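Long-range contacts in BpsB (PgaB), Poly-beta-1,6-N-acetyl-D-glucosamine N-deacetylase (Bordetella bronchiseptica RB50, PDB 5BU6), which removes acetyl groups from N-acetylglucosamine units of the biofilm exopolysaccharide poly-beta-1,6-N-acetyl-D-glucosamine, as a deacetylase of carbohydrate esterase family 4: residues A[240-246]-A[255-261]; A[98-104]-A[147-151]. The protein carries 5 engineered substitutions. All coordinates share one frame; numbering follows the deposited sequence.

Contact 1 (A[240-246]-A[255-261]); sequences IGLTLQP and LTQIRRS
Arg-260 lays its aliphatic stem along the backbone of Thr-243 and brings its guanidinium to the CD2 branch of Leu-244, 3.6 Å from NH2. With CG held between the backbone N and the carbonyl carbon (chi1 70°) and a kink at chi2 (-149°), the chain passes close by Thr-243 O, and NE donates to it at 2.6 Å. That oxygen lies in the guanidinium plane, whereas NE sits above the carbonyl plane. A water donates to Leu-242 O and is weakly bonded to NH2. The far nitrogen NH1 makes a long, weak ion pair with Asp-83.

Ile-258 shows how one carbonyl can grip a turn. Its O accepts both Thr-243 N, almost head-on, and Thr-243 OG1, each at 2.9 Å, the hydroxyl approaching from above the carbonyl plane. OG1 in turn receives Gln-245 N in an ST turn. Strand 240-242, paired with strand 217-219, is joined by the single bridge of Leu-242 with Ile-258 to the loop leading into strand 261-266 of the main sheet. Beside it Ile-258 packs CG2 against Leu-242 CG and CD1 against Ile-240 CG2 (3.8 Å). At the outer end Gln-245 runs alongside Arg-259, amide and guanidinium planes 59° apart, and a water joins Gln-245 OE1, Gln-257 O and Arg-259 NE; Arg-259 NH1 bonds to Pro-248 O. The carbonyl of Thr-243 thus fixes the course of the Arg-260 chain, with weak help from the water, and its side chain lies about 3 Å from a thiocyanate, probably a crystallisation additive, and about 6 Å from a nickel ion.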
loop_
_atom_site.group_PDB
_atom_site.type_symbol
_atom_site.label_atom_id
_atom_site.label_comp_id
_atom_site.label_asym_id
_atom_site.label_seq_id
_atom_site.Cartn_x
_atom_site.Cartn_y
_atom_site.Cartn_z
ATOM N N ILE A 240 -11.043 -4.066 2.875
ATOM C CA ILE A 240 -10.678 -2.700 2.527
ATOM C C ILE A 240 -9.540 -2.786 1.533
ATOM O O ILE A 240 -8.532 -3.422 1.814
ATOM C CB ILE A 240 -10.250 -1.876 3.765
ATOM C CG1 ILE A 240 -11.441 -1.696 4.723
ATOM C CG2 ILE A 240 -9.655 -0.523 3.333
ATOM C CD1 ILE A 240 -11.066 -0.975 5.990
ATOM N N GLY A 241 -9.711 -2.201 0.355
ATOM C CA GLY A 241 -8.668 -2.302 -0.657
ATOM C C GLY A 241 -8.352 -0.945 -1.247
ATOM O O GLY A 241 -9.237 -0.127 -1.473
ATOM N N LEU A 242 -7.075 -0.706 -1.495
ATOM C CA LEU A 242 -6.641 0.566 -2.044
ATOM C C LEU A 242 -6.027 0.399 -3.423
ATOM O O LEU A 242 -5.084 -0.382 -3.601
ATOM C CB LEU A 242 -5.639 1.231 -1.111
ATOM C CG LEU A 242 -6.279 1.861 0.145
ATOM C CD1 LEU A 242 -6.633 0.824 1.214
ATOM C CD2 LEU A 242 -5.358 2.925 0.721
ATOM N N THR A 243 -6.561 1.168 -4.370
ATOM C CA THR A 243 -6.243 1.066 -5.786
ATOM C C THR A 243 -5.373 2.257 -6.193
ATOM O O THR A 243 -5.000 3.059 -5.355
ATOM C CB THR A 243 -7.503 1.046 -6.630
ATOM O OG1 THR A 243 -8.041 2.376 -6.710
ATOM C CG2 THR A 243 -8.536 0.149 -5.993
ATOM N N LEU A 244 -5.059 2.372 -7.473
ATOM C CA LEU A 244 -4.372 3.566 -7.986
ATOM C C LEU A 244 -5.268 4.393 -8.908
ATOM O O LEU A 244 -4.796 5.268 -9.633
ATOM C CB LEU A 244 -3.080 3.186 -8.731
ATOM C CG LEU A 244 -1.852 2.925 -7.855
ATOM C CD1 LEU A 244 -0.673 2.527 -8.718
ATOM C CD2 LEU A 244 -1.523 4.164 -7.042
ATOM N N GLN A 245 -6.560 4.102 -8.887
ATOM C CA GLN A 245 -7.531 4.954 -9.566
ATOM C C GLN A 245 -7.601 6.252 -8.772
ATOM O O GLN A 245 -7.720 6.210 -7.558
ATOM C CB GLN A 245 -8.894 4.263 -9.636
ATOM C CG GLN A 245 -9.964 4.984 -10.432
ATOM C CD GLN A 245 -11.340 4.368 -10.230
ATOM O OE1 GLN A 245 -11.471 3.302 -9.622
ATOM N NE2 GLN A 245 -12.374 5.042 -10.730
ATOM N N PRO A 246 -7.477 7.408 -9.438
ATOM C CA PRO A 246 -7.572 8.653 -8.670
ATOM C C PRO A 246 -9.014 9.145 -8.568
ATOM O O PRO A 246 -9.894 8.665 -9.269
ATOM C CB PRO A 246 -6.713 9.621 -9.483
ATOM C CG PRO A 246 -6.933 9.171 -10.896
ATOM C CD PRO A 246 -7.104 7.655 -10.841
ATOM N N LEU A 255 -15.461 0.443 -0.096
ATOM C CA LEU A 255 -14.155 0.517 0.556
ATOM C C LEU A 255 -13.192 -0.521 -0.010
ATOM O O LEU A 255 -12.011 -0.492 0.294
ATOM C CB LEU A 255 -14.271 0.349 2.084
ATOM C CG LEU A 255 -14.947 1.507 2.830
ATOM C CD1 LEU A 255 -14.793 1.318 4.329
ATOM C CD2 LEU A 255 -14.454 2.905 2.400
ATOM N N THR A 256 -13.693 -1.423 -0.852
ATOM C CA THR A 256 -12.826 -2.379 -1.539
ATOM C C THR A 256 -12.130 -1.741 -2.736
ATOM O O THR A 256 -11.194 -2.315 -3.289
ATOM C CB THR A 256 -13.618 -3.582 -2.053
ATOM O OG1 THR A 256 -14.670 -3.100 -2.898
ATOM C CG2 THR A 256 -14.218 -4.386 -0.891
ATOM N N GLN A 257 -12.605 -0.566 -3.145
ATOM C CA GLN A 257 -12.115 0.098 -4.353
ATOM C C GLN A 257 -11.658 1.529 -4.089
ATOM O O GLN A 257 -11.877 2.422 -4.919
ATOM C CB GLN A 257 -13.206 0.125 -5.434
ATOM C CG GLN A 257 -13.877 -1.200 -5.710
ATOM C CD GLN A 257 -12.947 -2.180 -6.376
ATOM O OE1 GLN A 257 -12.086 -1.794 -7.175
ATOM N NE2 GLN A 257 -13.096 -3.458 -6.037
ATOM N N ILE A 258 -10.999 1.743 -2.960
ATOM C CA ILE A 258 -10.585 3.085 -2.555
ATOM C C ILE A 258 -9.610 3.729 -3.565
ATOM O O ILE A 258 -8.637 3.108 -4.002
ATOM C CB ILE A 258 -9.961 3.038 -1.150
ATOM C CG1 ILE A 258 -11.035 2.677 -0.105
ATOM C CG2 ILE A 258 -9.329 4.366 -0.767
ATOM C CD1 ILE A 258 -10.452 2.554 1.302
ATOM N N ARG A 259 -9.918 4.968 -3.934
ATOM C CA ARG A 259 -9.139 5.759 -4.877
ATOM C C ARG A 259 -8.008 6.513 -4.187
ATOM O O ARG A 259 -8.184 7.009 -3.083
ATOM C CB ARG A 259 -10.058 6.763 -5.589
ATOM C CG ARG A 259 -11.143 6.072 -6.371
ATOM C CD ARG A 259 -12.291 6.997 -6.701
ATOM N NE ARG A 259 -13.243 6.324 -7.570
ATOM C CZ ARG A 259 -14.411 6.837 -7.936
ATOM N NH1 ARG A 259 -14.783 8.028 -7.488
ATOM N NH2 ARG A 259 -15.206 6.147 -8.738
ATOM N N ARG A 260 -6.855 6.631 -4.836
ATOM C CA ARG A 260 -5.818 7.480 -4.270
ATOM C C ARG A 260 -4.958 8.136 -5.326
ATOM O O ARG A 260 -4.908 7.690 -6.477
ATOM C CB ARG A 260 -4.936 6.689 -3.316
ATOM C CG ARG A 260 -4.054 5.699 -3.959
ATOM C CD ARG A 260 -3.829 4.492 -2.995
ATOM N NE ARG A 260 -3.004 3.508 -3.680
ATOM C CZ ARG A 260 -1.785 3.148 -3.297
ATOM N NH1 ARG A 260 -1.259 3.643 -2.186
ATOM N NH2 ARG A 260 -1.108 2.263 -4.012
ATOM N N SER A 261 -4.306 9.211 -4.913
ATOM C CA SER A 261 -3.393 9.954 -5.770
ATOM C C SER A 261 -1.999 9.633 -5.296
ATOM O O SER A 261 -1.794 9.357 -4.123
ATOM C CB SER A 261 -3.665 11.452 -5.706
ATOM O OG SER A 261 -4.923 11.742 -6.287
HETATM O O HOH W 1 -3.053 0.124 -5.138
HETATM O O HOH W 2 -3.682 7.546 -8.949
HETATM O O HOH W 3 -13.171 3.083 -7.282
#

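Contact 2 (A[98-104]-A[147-151]); sequences AAFNYPA and GLVEL. Engineered in segment 98-104: Ala-98 (natural residue Lys), Ala-99 (natural residue Lys). With EDO (1,2-ethanediol), chain J.
Leu-148 fills the angle between the end of helix 88-100 and the extended chain that leaves it. Its chi1 of -64° turns CG toward the helix end, and the branches at CG part: CD1 goes to the CA of Ala-98, an engineered residue, at 3.7 Å, and CD2 to Asn-101 OD1 at 3.6 Å, where the two side chains cross at about a right angle. Asn-101, with positive phi, is the C-prime residue of the Schellman motif closing the helix. Tyr-102 O is buried beneath CD2 with no polar partner.

The firm part is the parallel bridge of Ala-104 with Val-149. Ala-104 N donates to Leu-148 O at 2.9 Å, and Ala-104 O receives Glu-150 N at an N-H...O angle of 170°. Outside the bridge the exposed Ala-98 and Asn-101 meet Leu-148 by van der Waals touch alone, and Glu-150 OE1 accepts from O2 of an ethanediol probably left by crystallisation; OE2 forms a salt bridge with Arg-216. Val-149 leans on Met-143 of helix 137-145, Ala-104 on Leu-97 of helix 88-100 and Tyr-102 on helix 43-52; strands 104-108 and 149-153, with helix 137-145 in their connection, make a beta-alpha-beta unit of the polysaccharide deacetylase domain.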
loop_
_atom_site.group_PDB
_atom_site.type_symbol
_atom_site.label_atom_id
_atom_site.label_comp_id
_atom_site.label_asym_id
_atom_site.label_seq_id
_atom_site.Cartn_x
_atom_site.Cartn_y
_atom_site.Cartn_z
ATOM N N ALA A 98 4.232 12.097 14.216
ATOM C CA ALA A 98 4.084 12.420 15.634
ATOM C C ALA A 98 4.047 13.925 15.875
ATOM O O ALA A 98 3.209 14.421 16.628
ATOM C CB ALA A 98 5.206 11.785 16.437
ATOM N N ALA A 99 4.959 14.652 15.235
ATOM C CA ALA A 99 5.071 16.087 15.435
ATOM C C ALA A 99 3.833 16.847 14.954
ATOM O O ALA A 99 3.434 17.824 15.569
ATOM C CB ALA A 99 6.317 16.617 14.736
ATOM N N PHE A 100 3.233 16.397 13.857
ATOM C CA PHE A 100 2.024 17.038 13.332
ATOM C C PHE A 100 0.751 16.406 13.895
ATOM O O PHE A 100 -0.346 16.914 13.673
ATOM C CB PHE A 100 1.999 16.950 11.802
ATOM C CG PHE A 100 2.872 17.970 11.116
ATOM C CD1 PHE A 100 4.240 17.774 11.011
ATOM C CD2 PHE A 100 2.314 19.115 10.558
ATOM C CE1 PHE A 100 5.051 18.728 10.380
ATOM C CE2 PHE A 100 3.116 20.062 9.920
ATOM C CZ PHE A 100 4.484 19.861 9.831
ATOM N N ASN A 101 0.918 15.290 14.609
ATOM C CA ASN A 101 -0.175 14.457 15.100
ATOM C C ASN A 101 -1.101 13.976 13.988
ATOM O O ASN A 101 -2.315 13.986 14.133
ATOM C CB ASN A 101 -0.994 15.190 16.168
ATOM C CG ASN A 101 -1.823 14.233 17.005
ATOM O OD1 ASN A 101 -1.348 13.162 17.388
ATOM N ND2 ASN A 101 -3.072 14.596 17.263
ATOM N N TYR A 102 -0.515 13.554 12.873
ATOM C CA TYR A 102 -1.271 12.989 11.762
ATOM C C TYR A 102 -1.237 11.461 11.783
ATOM O O TYR A 102 -0.156 10.880 11.892
ATOM C CB TYR A 102 -0.693 13.435 10.436
ATOM C CG TYR A 102 -0.781 14.899 10.099
ATOM C CD1 TYR A 102 -1.708 15.742 10.710
ATOM C CD2 TYR A 102 0.031 15.422 9.105
ATOM C CE1 TYR A 102 -1.791 17.078 10.344
ATOM C CE2 TYR A 102 -0.041 16.747 8.747
ATOM C CZ TYR A 102 -0.946 17.565 9.358
ATOM O OH TYR A 102 -0.986 18.878 8.949
ATOM N N PRO A 103 -2.400 10.807 11.632
ATOM C CA PRO A 103 -2.369 9.357 11.406
ATOM C C PRO A 103 -1.903 9.001 9.996
ATOM O O PRO A 103 -1.911 9.851 9.111
ATOM C CB PRO A 103 -3.830 8.925 11.613
ATOM C CG PRO A 103 -4.630 10.154 11.339
ATOM C CD PRO A 103 -3.780 11.331 11.742
ATOM N N ALA A 104 -1.545 7.739 9.790
ATOM C CA ALA A 104 -1.181 7.243 8.472
ATOM C C ALA A 104 -1.414 5.737 8.367
ATOM O O ALA A 104 -1.587 5.062 9.375
ATOM C CB ALA A 104 0.267 7.571 8.175
ATOM N N GLY A 147 -0.484 4.423 18.140
ATOM C CA GLY A 147 -1.842 4.892 17.924
ATOM C C GLY A 147 -1.999 5.673 16.630
ATOM O O GLY A 147 -3.116 5.922 16.193
ATOM N N LEU A 148 -0.883 6.055 16.010
ATOM C CA LEU A 148 -0.940 6.913 14.836
ATOM C C LEU A 148 -0.976 6.123 13.536
ATOM O O LEU A 148 -1.359 6.652 12.513
ATOM C CB LEU A 148 0.263 7.854 14.790
ATOM C CG LEU A 148 0.462 8.894 15.883
ATOM C CD1 LEU A 148 1.883 9.415 15.785
ATOM C CD2 LEU A 148 -0.542 10.024 15.717
ATOM N N VAL A 149 -0.566 4.860 13.571
ATOM C CA VAL A 149 -0.302 4.145 12.330
ATOM C C VAL A 149 -1.145 2.881 12.202
ATOM O O VAL A 149 -1.158 2.056 13.096
ATOM C CB VAL A 149 1.187 3.770 12.238
ATOM C CG1 VAL A 149 1.439 2.822 11.083
ATOM C CG2 VAL A 149 2.051 5.030 12.132
ATOM N N GLU A 150 -1.819 2.733 11.071
ATOM C CA GLU A 150 -2.557 1.509 10.728
ATOM C C GLU A 150 -1.664 0.683 9.818
ATOM O O GLU A 150 -1.173 1.184 8.805
ATOM C CB GLU A 150 -3.862 1.844 10.010
ATOM C CG GLU A 150 -4.554 0.667 9.332
ATOM C CD GLU A 150 -5.757 0.153 10.117
ATOM O OE1 GLU A 150 -6.086 0.740 11.171
ATOM O OE2 GLU A 150 -6.379 -0.838 9.677
ATOM N N LEU A 151 -1.441 -0.572 10.171
ATOM C CA LEU A 151 -0.648 -1.451 9.316
ATOM C C LEU A 151 -1.569 -2.129 8.313
ATOM O O LEU A 151 -2.696 -2.542 8.638
ATOM C CB LEU A 151 0.101 -2.493 10.148
ATOM C CG LEU A 151 1.188 -2.002 11.105
ATOM C CD1 LEU A 151 1.943 -3.196 11.710
ATOM C CD2 LEU A 151 2.144 -1.047 10.419
HETATM C C1 EDO J . -4.903 3.664 13.399
HETATM O O1 EDO J . -4.469 4.924 12.874
HETATM C C2 EDO J . -6.425 3.555 13.276
HETATM O O2 EDO J . -6.837 3.300 11.922
#

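How the contacts relate
From the N terminus, strand 77-83 leads into helix 88-100, on whose last turn contact 2 opens. Its two segments close an excursion of 42 residues containing helix 137-145, and pair neighbouring parallel strands, 104-108 and 149-153, within the main sheet. Helices 189-211 and 227-235 follow before contact 1 opens, where 240-246 and 255-261 close a loop of eight residues without helix or strand. The contacts are therefore in series, neither nested nor crossed, with centres about 20 Å apart. Contact 1 ties the small sheet of strands 217-219 and 240-242 to the approach to strand 261-266, which pairs with strand 14-20 of the main sheet.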